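Local atomic coordinates of Mll5499 protein (Mesorhizobium loti, PDB entry 3BDE), a protein that is of unknown function but belongs to the stress-responsive alpha/beta barrel (Dabb) family and forms a homodimer of subunits with a ferredoxin-like fold. Residues 20-25 / 75-80; 25-30 / 70-75; 66-71 / 107-112. One frame throughout, in Å; residues are numbered along the deposited sequence. Where two conformers were deposited one is given.

Overall arrangement
The three contacts lie on one antiparallel sheet. Its strand order is 58-63, 72-78, 21-29, 105-115, as in a ferredoxin-like fold. Contacts 1 and 2 follow each other along the same pair, 21-29 with 72-78, and share V25 and S75. Their centres are about 16 Å apart. Contact 3 packs the loop before strand 72-78 on strand 105-115, outermost in this chain's sheet. Its centre is about 6 Å from that of contact 2 and about 17 Å from that of contact 1. It shares Y70 and H71 with contact 2. Along the chain, the segments of contacts 1 and 3 alternate. All three touch the second subunit, so this sheet carries residues of the dimer interface.

Contact 1: residues 20-25 / 75-80. With EDO (1,2-ethanediol), chain J; EDO (1,2-ethanediol), chain D.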
loop_
_atom_site.group_PDB
_atom_site.type_symbol
_atom_site.label_atom_id
_atom_site.label_comp_id
_atom_site.label_asym_id
_atom_site.label_seq_id
_atom_site.Cartn_x
_atom_site.Cartn_y
_atom_site.Cartn_z
HETATM N N MSE A 20 11.225 -9.400 6.087
HETATM C CA MSE A 20 10.876 -7.985 5.855
HETATM C C MSE A 20 9.391 -7.670 5.975
HETATM O O MSE A 20 8.566 -8.438 5.494
HETATM C CB MSE A 20 11.389 -7.553 4.459
HETATM C CG MSE A 20 11.165 -6.093 4.052
HETATM SE SE MSE A 20 9.406 -5.713 3.277
HETATM C CE MSE A 20 9.576 -5.549 1.364
ATOM N N ILE A 21 9.076 -6.539 6.611
ATOM C CA ILE A 21 7.709 -6.069 6.761
ATOM C C ILE A 21 7.617 -4.667 6.157
ATOM O O ILE A 21 8.396 -3.783 6.521
ATOM C CB ILE A 21 7.215 -6.030 8.232
ATOM C CG1 ILE A 21 7.375 -7.414 8.891
ATOM C CG2 ILE A 21 5.727 -5.488 8.320
ATOM C CD1 ILE A 21 6.972 -7.467 10.347
ATOM N N ARG A 22 6.667 -4.484 5.244
ATOM C CA ARG A 22 6.389 -3.176 4.669
ATOM C C ARG A 22 5.167 -2.641 5.408
ATOM O O ARG A 22 4.072 -3.160 5.250
ATOM C CB ARG A 22 6.137 -3.267 3.185
ATOM C CG ARG A 22 5.936 -1.935 2.524
ATOM C CD ARG A 22 5.732 -2.123 1.059
ATOM N NE ARG A 22 6.941 -2.661 0.458
ATOM C CZ ARG A 22 7.021 -3.438 -0.619
ATOM N NH1 ARG A 22 5.932 -3.839 -1.284
ATOM N NH2 ARG A 22 8.229 -3.822 -1.023
ATOM N N HIS A 23 5.388 -1.622 6.226
ATOM C CA HIS A 23 4.347 -0.981 7.020
ATOM C C HIS A 23 3.843 0.227 6.268
ATOM O O HIS A 23 4.653 1.109 5.864
ATOM C CB HIS A 23 4.894 -0.566 8.386
ATOM C CG HIS A 23 3.976 0.315 9.177
ATOM N ND1 HIS A 23 2.666 -0.006 9.440
ATOM C CD2 HIS A 23 4.201 1.494 9.792
ATOM C CE1 HIS A 23 2.119 0.951 10.164
ATOM N NE2 HIS A 23 3.027 1.881 10.379
ATOM N N THR A 24 2.538 0.259 6.023
ATOM C CA THR A 24 1.944 1.422 5.369
ATOM C C THR A 24 0.709 1.909 6.071
ATOM O O THR A 24 -0.013 1.123 6.717
ATOM C CB THR A 24 1.574 1.169 3.881
ATOM O OG1 THR A 24 0.313 0.487 3.782
ATOM C CG2 THR A 24 2.669 0.377 3.135
ATOM N N VAL A 25 0.460 3.215 5.940
ATOM C CA VAL A 25 -0.770 3.823 6.461
ATOM C C VAL A 25 -1.284 4.808 5.411
ATOM O O VAL A 25 -0.501 5.601 4.912
ATOM C CB VAL A 25 -0.542 4.486 7.861
ATOM C CG1 VAL A 25 0.540 5.609 7.812
ATOM C CG2 VAL A 25 -1.848 5.003 8.432
ATOM N N SER A 75 4.789 4.983 3.838
ATOM C CA SER A 75 5.292 3.641 3.621
ATOM C C SER A 75 6.697 3.561 4.181
ATOM O O SER A 75 7.455 4.514 4.083
ATOM C CB SER A 75 5.314 3.319 2.136
ATOM O OG SER A 75 5.792 2.029 1.916
HETATM N N MSE A 76 7.024 2.435 4.796
HETATM C CA MSE A 76 8.393 2.181 5.298
HETATM C C MSE A 76 8.573 0.673 5.422
HETATM O O MSE A 76 7.598 -0.081 5.505
HETATM C CB MSE A 76 8.616 2.891 6.646
HETATM C CG MSE A 76 7.821 2.303 7.804
HETATM SE SE MSE A 76 7.475 3.577 9.205
HETATM C CE MSE A 76 6.026 4.616 8.388
ATOM N N GLU A 77 9.820 0.257 5.583
ATOM C CA GLU A 77 10.162 -1.160 5.709
ATOM C C GLU A 77 11.018 -1.411 6.945
ATOM O O GLU A 77 11.854 -0.572 7.320
ATOM C CB GLU A 77 10.886 -1.627 4.466
ATOM C CG GLU A 77 9.949 -1.577 3.228
ATOM C CD GLU A 77 10.595 -2.061 1.953
ATOM O OE1 GLU A 77 11.736 -2.550 1.962
ATOM O OE2 GLU A 77 9.945 -1.946 0.914
ATOM N N PHE A 78 10.767 -2.562 7.554
ATOM C CA PHE A 78 11.487 -3.047 8.740
ATOM C C PHE A 78 12.090 -4.398 8.380
ATOM O O PHE A 78 11.505 -5.169 7.602
ATOM C CB PHE A 78 10.543 -3.182 9.952
ATOM C CG PHE A 78 9.948 -1.890 10.371
ATOM C CD1 PHE A 78 10.708 -0.976 11.091
ATOM C CD2 PHE A 78 8.637 -1.556 10.016
ATOM C CE1 PHE A 78 10.202 0.215 11.477
ATOM C CE2 PHE A 78 8.125 -0.336 10.376
ATOM C CZ PHE A 78 8.906 0.551 11.112
ATOM N N ALA A 79 13.291 -4.663 8.911
ATOM C CA ALA A 79 13.984 -5.927 8.689
ATOM C C ALA A 79 13.161 -7.125 9.180
ATOM O O ALA A 79 13.175 -8.182 8.550
ATOM C CB ALA A 79 15.357 -5.929 9.379
ATOM N N ASP A 80 12.439 -6.946 10.291
ATOM C CA ASP A 80 11.628 -8.012 10.893
ATOM C C ASP A 80 10.595 -7.463 11.867
ATOM O O ASP A 80 10.552 -6.263 12.091
ATOM C CB ASP A 80 12.527 -9.066 11.569
ATOM C CG ASP A 80 13.470 -8.487 12.600
ATOM O OD1 ASP A 80 13.304 -7.346 13.032
ATOM O OD2 ASP A 80 14.393 -9.210 13.016
HETATM C C1 EDO J . -0.123 0.433 0.791
HETATM O O1 EDO J . -1.060 1.218 1.536
HETATM C C2 EDO J . -0.698 0.028 -0.551
HETATM O O2 EDO J . -1.529 -1.127 -0.450
HETATM C C1 EDO D . 2.760 6.626 12.078
HETATM O O1 EDO D . 2.225 6.158 13.319
HETATM C C2 EDO D . 2.892 5.478 11.098
HETATM O O2 EDO D . 3.759 4.510 11.691
#
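E77 OE2 is gripped by two nitrogens of R22. NE of R22 lies 3.1 Å from OE2 of E77, and NH2 of R22 lies 3.2 Å from the same oxygen. The approach is side-on, and both donors come from the same face of the carboxylate. E77 OE2 sits close to the guanidinium plane, while the two planes are turned 32° apart. The R22 chain is straight until a bend at chi3 (-65°), which brings the NE edge of the guanidinium round to E77 OE2. M20, a selenomethionine, crosses E77 at a slant, with its CE 3.6 Å from OE2 of E77.

Beneath these groups the strands pair in antiparallel fashion. I21 and F78 form a hydrogen-bonded pair, with I21 N 3.0 Å from F78 O. H23 and M76 form the next one. Their side chains lie alongside each other on the other face of the sheet, and SE of selenomethionine M76 is at the edge of the H23 ring. F78 CE2 meets H23 CB at 3.8 Å. H23 NE2 is hydrogen-bonded to O2 of an ethanediol at 3.0 Å, while H23 ND1 is hydrogen-bonded to OD1 of D112.

The two faces thus differ in chemistry. H23, M76 and F78 pack toward helix 81-88. R22 is shared between E77 and E59 of the second subunit, so its charge probably ties this strand pair to the dimer interface.

Contact 2: residues 25-30 / 70-75; sequences VVFTLK and YHFGFS
F27 pushes the edge of its ring into the face of F74. F27 CE1 lies over the centre of the F74 ring, and CZ of F27 comes within 3.6 Å of CE1 of F74. The centroids of the F27 and F74 rings are 4.8 Å apart and their planes meet at 69°, an edge-to-face pair. The F27 ring swings toward strand 72-78 because its CG stands between the backbone N and the carbonyl carbon (chi1 64°). CB of F72 lies over one face of the F27 ring, toward its rim, a CH-pi contact 3.9 Å from the F27 centroid. The F72 ring itself meets F27 obliquely. The three phenylalanines form an aromatic cluster on one face of the sheet.

The other face is shaped differently. V26 stands opposite G73 in a non-hydrogen-bonded pair, and their CA atoms are 4.2 Å apart. G73 has no side chain beside V26. In one of the two V26 conformers, CG1 lies over one face of the Y70 ring, toward its rim, a CH-pi contact.

The strand pairing ends in a classic beta bulge, where H71 and F72 both face F27. F72 N is 2.9 Å from F27 O, and the H71 N bond to the same oxygen is weak. T28 CG2 sits over the H71 ring, 4.0 Å from its centroid. A water bridges past the bulge, 2.8 Å from L29 N and 2.9 Å from H71 ND1.

W101 of helix 91-104 packs edge-to-face with F27 and also touches F74. Helix 36-50 covers L29, F72 and F74. Strands 58-63 and 105-115 flank the pair in the sheet.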
loop_
_atom_site.group_PDB
_atom_site.type_symbol
_atom_site.label_atom_id
_atom_site.label_comp_id
_atom_site.label_asym_id
_atom_site.label_seq_id
_atom_site.Cartn_x
_atom_site.Cartn_y
_atom_site.Cartn_z
ATOM N N VAL A 25 0.460 3.215 5.940
ATOM C CA VAL A 25 -0.770 3.823 6.461
ATOM C C VAL A 25 -1.284 4.808 5.411
ATOM O O VAL A 25 -0.501 5.601 4.912
ATOM C CB VAL A 25 -0.542 4.486 7.861
ATOM C CG1 VAL A 25 0.540 5.609 7.812
ATOM C CG2 VAL A 25 -1.848 5.003 8.432
ATOM N N VAL A 26 -2.569 4.714 5.061
ATOM C CA VAL A 26 -3.222 5.627 4.116
ATOM C C VAL A 26 -4.124 6.501 4.994
ATOM O O VAL A 26 -4.788 5.981 5.892
ATOM C CB VAL A 26 -3.982 4.854 2.973
ATOM C CG1 VAL A 26 -5.255 4.193 3.465
ATOM C CG2 VAL A 26 -4.306 5.770 1.803
ATOM N N PHE A 27 -4.144 7.811 4.746
ATOM C CA PHE A 27 -4.892 8.707 5.633
ATOM C C PHE A 27 -5.325 10.027 5.041
ATOM O O PHE A 27 -4.859 10.438 3.972
ATOM C CB PHE A 27 -4.040 8.996 6.895
ATOM C CG PHE A 27 -2.748 9.743 6.618
ATOM C CD1 PHE A 27 -1.572 9.053 6.308
ATOM C CD2 PHE A 27 -2.689 11.143 6.710
ATOM C CE1 PHE A 27 -0.376 9.769 6.055
ATOM C CE2 PHE A 27 -1.508 11.847 6.465
ATOM C CZ PHE A 27 -0.358 11.162 6.136
ATOM N N THR A 28 -6.221 10.666 5.782
ATOM C CA THR A 28 -6.750 11.988 5.485
ATOM C C THR A 28 -6.624 12.779 6.781
ATOM O O THR A 28 -6.891 12.252 7.878
ATOM C CB THR A 28 -8.208 11.924 5.025
ATOM O OG1 THR A 28 -8.242 11.299 3.744
ATOM C CG2 THR A 28 -8.800 13.318 4.892
ATOM N N LEU A 29 -6.188 14.017 6.651
ATOM C CA LEU A 29 -6.032 14.902 7.810
ATOM C C LEU A 29 -7.296 15.754 7.955
ATOM O O LEU A 29 -8.049 15.902 7.013
ATOM C CB LEU A 29 -4.816 15.795 7.608
ATOM C CG LEU A 29 -3.472 15.095 7.426
ATOM C CD1 LEU A 29 -2.406 16.144 6.982
ATOM C CD2 LEU A 29 -3.120 14.423 8.721
ATOM N N LYS A 30 -7.496 16.319 9.140
ATOM C CA LYS A 30 -8.613 17.258 9.417
ATOM C C LYS A 30 -8.367 18.626 8.765
ATOM O O LYS A 30 -9.317 19.401 8.562
ATOM C CB LYS A 30 -8.789 17.455 10.931
ATOM C CG LYS A 30 -9.179 16.182 11.639
ATOM C CD LYS A 30 -9.261 16.346 13.109
ATOM C CE LYS A 30 -9.666 15.043 13.762
ATOM N NZ LYS A 30 -9.587 15.202 15.240
ATOM N N TYR A 70 -8.940 8.684 0.765
ATOM C CA TYR A 70 -7.730 8.938 1.563
ATOM C C TYR A 70 -6.840 9.782 0.675
ATOM O O TYR A 70 -6.769 9.508 -0.521
ATOM C CB TYR A 70 -7.034 7.652 1.975
ATOM C CG TYR A 70 -7.910 6.838 2.896
ATOM C CD1 TYR A 70 -8.070 7.197 4.232
ATOM C CD2 TYR A 70 -8.596 5.731 2.426
ATOM C CE1 TYR A 70 -8.909 6.458 5.091
ATOM C CE2 TYR A 70 -9.425 4.971 3.275
ATOM C CZ TYR A 70 -9.572 5.342 4.604
ATOM O OH TYR A 70 -10.407 4.616 5.432
ATOM N N HIS A 71 -6.187 10.791 1.251
ATOM C CA HIS A 71 -5.360 11.721 0.491
ATOM C C HIS A 71 -3.881 11.392 0.452
ATOM O O HIS A 71 -3.213 11.728 -0.515
ATOM C CB HIS A 71 -5.490 13.140 1.035
ATOM C CG HIS A 71 -6.884 13.682 1.009
ATOM N ND1 HIS A 71 -7.262 14.770 1.765
ATOM C CD2 HIS A 71 -7.990 13.283 0.337
ATOM C CE1 HIS A 71 -8.536 15.040 1.535
ATOM N NE2 HIS A 71 -9.003 14.149 0.678
ATOM N N PHE A 72 -3.372 10.740 1.487
ATOM C CA PHE A 72 -1.936 10.524 1.631
ATOM C C PHE A 72 -1.612 9.159 2.137
ATOM O O PHE A 72 -2.468 8.473 2.660
ATOM C CB PHE A 72 -1.375 11.525 2.664
ATOM C CG PHE A 72 -1.587 12.966 2.293
ATOM C CD1 PHE A 72 -0.844 13.534 1.255
ATOM C CD2 PHE A 72 -2.479 13.778 3.002
ATOM C CE1 PHE A 72 -1.028 14.844 0.888
ATOM C CE2 PHE A 72 -2.659 15.096 2.644
ATOM C CZ PHE A 72 -1.934 15.633 1.588
ATOM N N GLY A 73 -0.346 8.798 2.014
ATOM C CA GLY A 73 0.158 7.583 2.604
ATOM C C GLY A 73 1.575 7.725 3.129
ATOM O O GLY A 73 2.343 8.582 2.660
ATOM N N PHE A 74 1.908 6.918 4.141
ATOM C CA PHE A 74 3.305 6.754 4.555
ATOM C C PHE A 74 3.604 5.273 4.361
ATOM O O PHE A 74 2.738 4.428 4.624
ATOM C CB PHE A 74 3.595 7.095 6.031
ATOM C CG PHE A 74 3.345 8.511 6.435
ATOM C CD1 PHE A 74 3.434 9.597 5.550
ATOM C CD2 PHE A 74 3.173 8.780 7.790
ATOM C CE1 PHE A 74 3.262 10.918 6.019
ATOM C CE2 PHE A 74 3.018 10.073 8.272
ATOM C CZ PHE A 74 3.063 11.146 7.394
ATOM N N SER A 75 4.789 4.983 3.838
ATOM C CA SER A 75 5.292 3.641 3.621
ATOM C C SER A 75 6.697 3.561 4.181
ATOM O O SER A 75 7.455 4.514 4.083
ATOM C CB SER A 75 5.314 3.319 2.136
ATOM O OG SER A 75 5.792 2.029 1.916
HETATM O O HOH W 1 -5.711 15.221 4.152
#

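Contact 3: residues 66-71 / 107-112; sequences PKIDYH and KFLEID
The Y70 ring has backbone at its edge, where K107 C lies in its plane. L109 CD1 comes in obliquely, 3.4 Å from CE2 of Y70, with the L109 side chain crossing Y70 at about a right angle. The K107 amine lies over the opposite face from V26, but NZ of K107 is 5.2 Å from the Y70 centroid, at most a weak cation-pi attraction.

K107 NZ is 2.6 Å from D69 OD2, a salt bridge, and the amine sits well above the carboxylate plane (55° out of it). The same NZ of K107 is 2.8 Å from D69 O, which it meets on a lone pair. Extended beyond CG, the K107 chain passes Y70 CE1 on its way there. With an alanine here, the D69 carboxylate would probably lose its charged mate and D69 O a donor.

I68 and L109 meet tip to tip, CD1 of I68 to CD1 of L109, at 3.9 Å. I68 of the second subunit also packs on L109, so the contact lies at the dimer interface. The loop between strands 58-63 and 72-78 thus packs against strand 105-115, outermost in this chain's ferredoxin-like sheet.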
loop_
_atom_site.group_PDB
_atom_site.type_symbol
_atom_site.label_atom_id
_atom_site.label_comp_id
_atom_site.label_asym_id
_atom_site.label_seq_id
_atom_site.Cartn_x
_atom_site.Cartn_y
_atom_site.Cartn_z
ATOM N N PRO A 66 -9.459 7.673 -7.259
ATOM C CA PRO A 66 -10.669 8.392 -6.861
ATOM C C PRO A 66 -11.682 7.524 -6.094
ATOM O O PRO A 66 -12.550 8.082 -5.408
ATOM C CB PRO A 66 -11.236 8.886 -8.201
ATOM C CG PRO A 66 -10.808 7.882 -9.173
ATOM C CD PRO A 66 -9.483 7.340 -8.696
ATOM N N LYS A 67 -11.554 6.200 -6.193
ATOM C CA LYS A 67 -12.447 5.246 -5.534
ATOM C C LYS A 67 -12.405 5.247 -3.993
ATOM O O LYS A 67 -13.464 5.113 -3.369
ATOM C CB LYS A 67 -12.176 3.831 -6.050
ATOM N N ILE A 68 -11.204 5.379 -3.400
ATOM C CA ILE A 68 -11.014 5.403 -1.930
ATOM C C ILE A 68 -10.774 6.873 -1.500
ATOM O O ILE A 68 -10.075 7.613 -2.203
ATOM C CB ILE A 68 -9.868 4.402 -1.495
ATOM C CG1 ILE A 68 -10.136 3.820 -0.100
ATOM C CG2 ILE A 68 -8.447 4.995 -1.660
ATOM C CD1 ILE A 68 -9.020 2.907 0.437
ATOM N N ASP A 69 -11.352 7.288 -0.364
ATOM C CA ASP A 69 -11.285 8.682 0.124
ATOM C C ASP A 69 -10.182 8.898 1.189
ATOM O O ASP A 69 -10.445 9.224 2.343
ATOM C CB ASP A 69 -12.682 9.134 0.626
ATOM C CG ASP A 69 -12.742 10.616 0.997
ATOM O OD1 ASP A 69 -12.037 11.456 0.391
ATOM O OD2 ASP A 69 -13.490 10.948 1.932
ATOM N N TYR A 70 -8.940 8.684 0.765
ATOM C CA TYR A 70 -7.730 8.938 1.563
ATOM C C TYR A 70 -6.840 9.782 0.675
ATOM O O TYR A 70 -6.769 9.508 -0.521
ATOM C CB TYR A 70 -7.034 7.652 1.975
ATOM C CG TYR A 70 -7.910 6.838 2.896
ATOM C CD1 TYR A 70 -8.070 7.197 4.232
ATOM C CD2 TYR A 70 -8.596 5.731 2.426
ATOM C CE1 TYR A 70 -8.909 6.458 5.091
ATOM C CE2 TYR A 70 -9.425 4.971 3.275
ATOM C CZ TYR A 70 -9.572 5.342 4.604
ATOM O OH TYR A 70 -10.407 4.616 5.432
ATOM N N HIS A 71 -6.187 10.791 1.251
ATOM C CA HIS A 71 -5.360 11.721 0.491
ATOM C C HIS A 71 -3.881 11.392 0.452
ATOM O O HIS A 71 -3.213 11.728 -0.515
ATOM C CB HIS A 71 -5.490 13.140 1.035
ATOM C CG HIS A 71 -6.884 13.682 1.009
ATOM N ND1 HIS A 71 -7.262 14.770 1.765
ATOM C CD2 HIS A 71 -7.990 13.283 0.337
ATOM C CE1 HIS A 71 -8.536 15.040 1.535
ATOM N NE2 HIS A 71 -9.003 14.149 0.678
ATOM N N LYS A 107 -9.091 10.243 9.429
ATOM C CA LYS A 107 -9.307 8.808 9.241
ATOM C C LYS A 107 -8.106 8.145 8.591
ATOM O O LYS A 107 -7.317 8.804 7.886
ATOM C CB LYS A 107 -10.537 8.572 8.360
ATOM C CG LYS A 107 -10.521 9.386 7.066
ATOM C CD LYS A 107 -11.624 8.986 6.135
ATOM C CE LYS A 107 -11.815 10.053 5.089
ATOM N NZ LYS A 107 -12.683 9.537 4.015
ATOM N N PHE A 108 -7.988 6.835 8.798
ATOM C CA PHE A 108 -6.866 6.093 8.235
ATOM C C PHE A 108 -7.107 4.589 8.166
ATOM O O PHE A 108 -8.045 4.060 8.769
ATOM C CB PHE A 108 -5.568 6.390 9.038
ATOM C CG PHE A 108 -5.521 5.750 10.406
ATOM C CD1 PHE A 108 -6.099 6.386 11.514
ATOM C CD2 PHE A 108 -4.861 4.540 10.612
ATOM C CE1 PHE A 108 -6.059 5.785 12.805
ATOM C CE2 PHE A 108 -4.817 3.945 11.918
ATOM C CZ PHE A 108 -5.412 4.561 12.985
ATOM N N LEU A 109 -6.248 3.922 7.404
ATOM C CA LEU A 109 -6.209 2.461 7.308
ATOM C C LEU A 109 -4.736 2.089 7.396
ATOM O O LEU A 109 -3.912 2.742 6.759
ATOM C CB LEU A 109 -6.713 1.963 5.958
ATOM C CG LEU A 109 -8.187 2.072 5.607
ATOM C CD1 LEU A 109 -8.401 1.815 4.108
ATOM C CD2 LEU A 109 -8.999 1.096 6.468
ATOM N N GLU A 110 -4.423 1.068 8.176
ATOM C CA GLU A 110 -3.080 0.520 8.248
ATOM C C GLU A 110 -3.102 -0.725 7.380
ATOM O O GLU A 110 -3.993 -1.546 7.531
ATOM C CB GLU A 110 -2.685 0.123 9.668
ATOM C CG GLU A 110 -2.311 1.261 10.573
ATOM C CD GLU A 110 -1.727 0.774 11.901
ATOM O OE1 GLU A 110 -0.774 -0.041 11.878
ATOM O OE2 GLU A 110 -2.212 1.226 12.970
ATOM N N ILE A 111 -2.148 -0.841 6.452
ATOM C CA ILE A 111 -1.996 -2.017 5.588
ATOM C C ILE A 111 -0.507 -2.405 5.630
ATOM O O ILE A 111 0.347 -1.631 5.192
ATOM C CB ILE A 111 -2.438 -1.716 4.131
ATOM C CG1 ILE A 111 -3.914 -1.250 4.079
ATOM C CG2 ILE A 111 -2.319 -2.941 3.298
ATOM C CD1 ILE A 111 -4.236 -0.383 2.854
ATOM N N ASP A 112 -0.219 -3.555 6.233
ATOM C CA ASP A 112 1.135 -4.070 6.420
ATOM C C ASP A 112 1.294 -5.299 5.568
ATOM O O ASP A 112 0.376 -6.137 5.511
ATOM C CB ASP A 112 1.383 -4.434 7.887
ATOM C CG ASP A 112 1.350 -3.238 8.827
ATOM O OD1 ASP A 112 1.486 -2.081 8.390
ATOM O OD2 ASP A 112 1.184 -3.470 10.054
#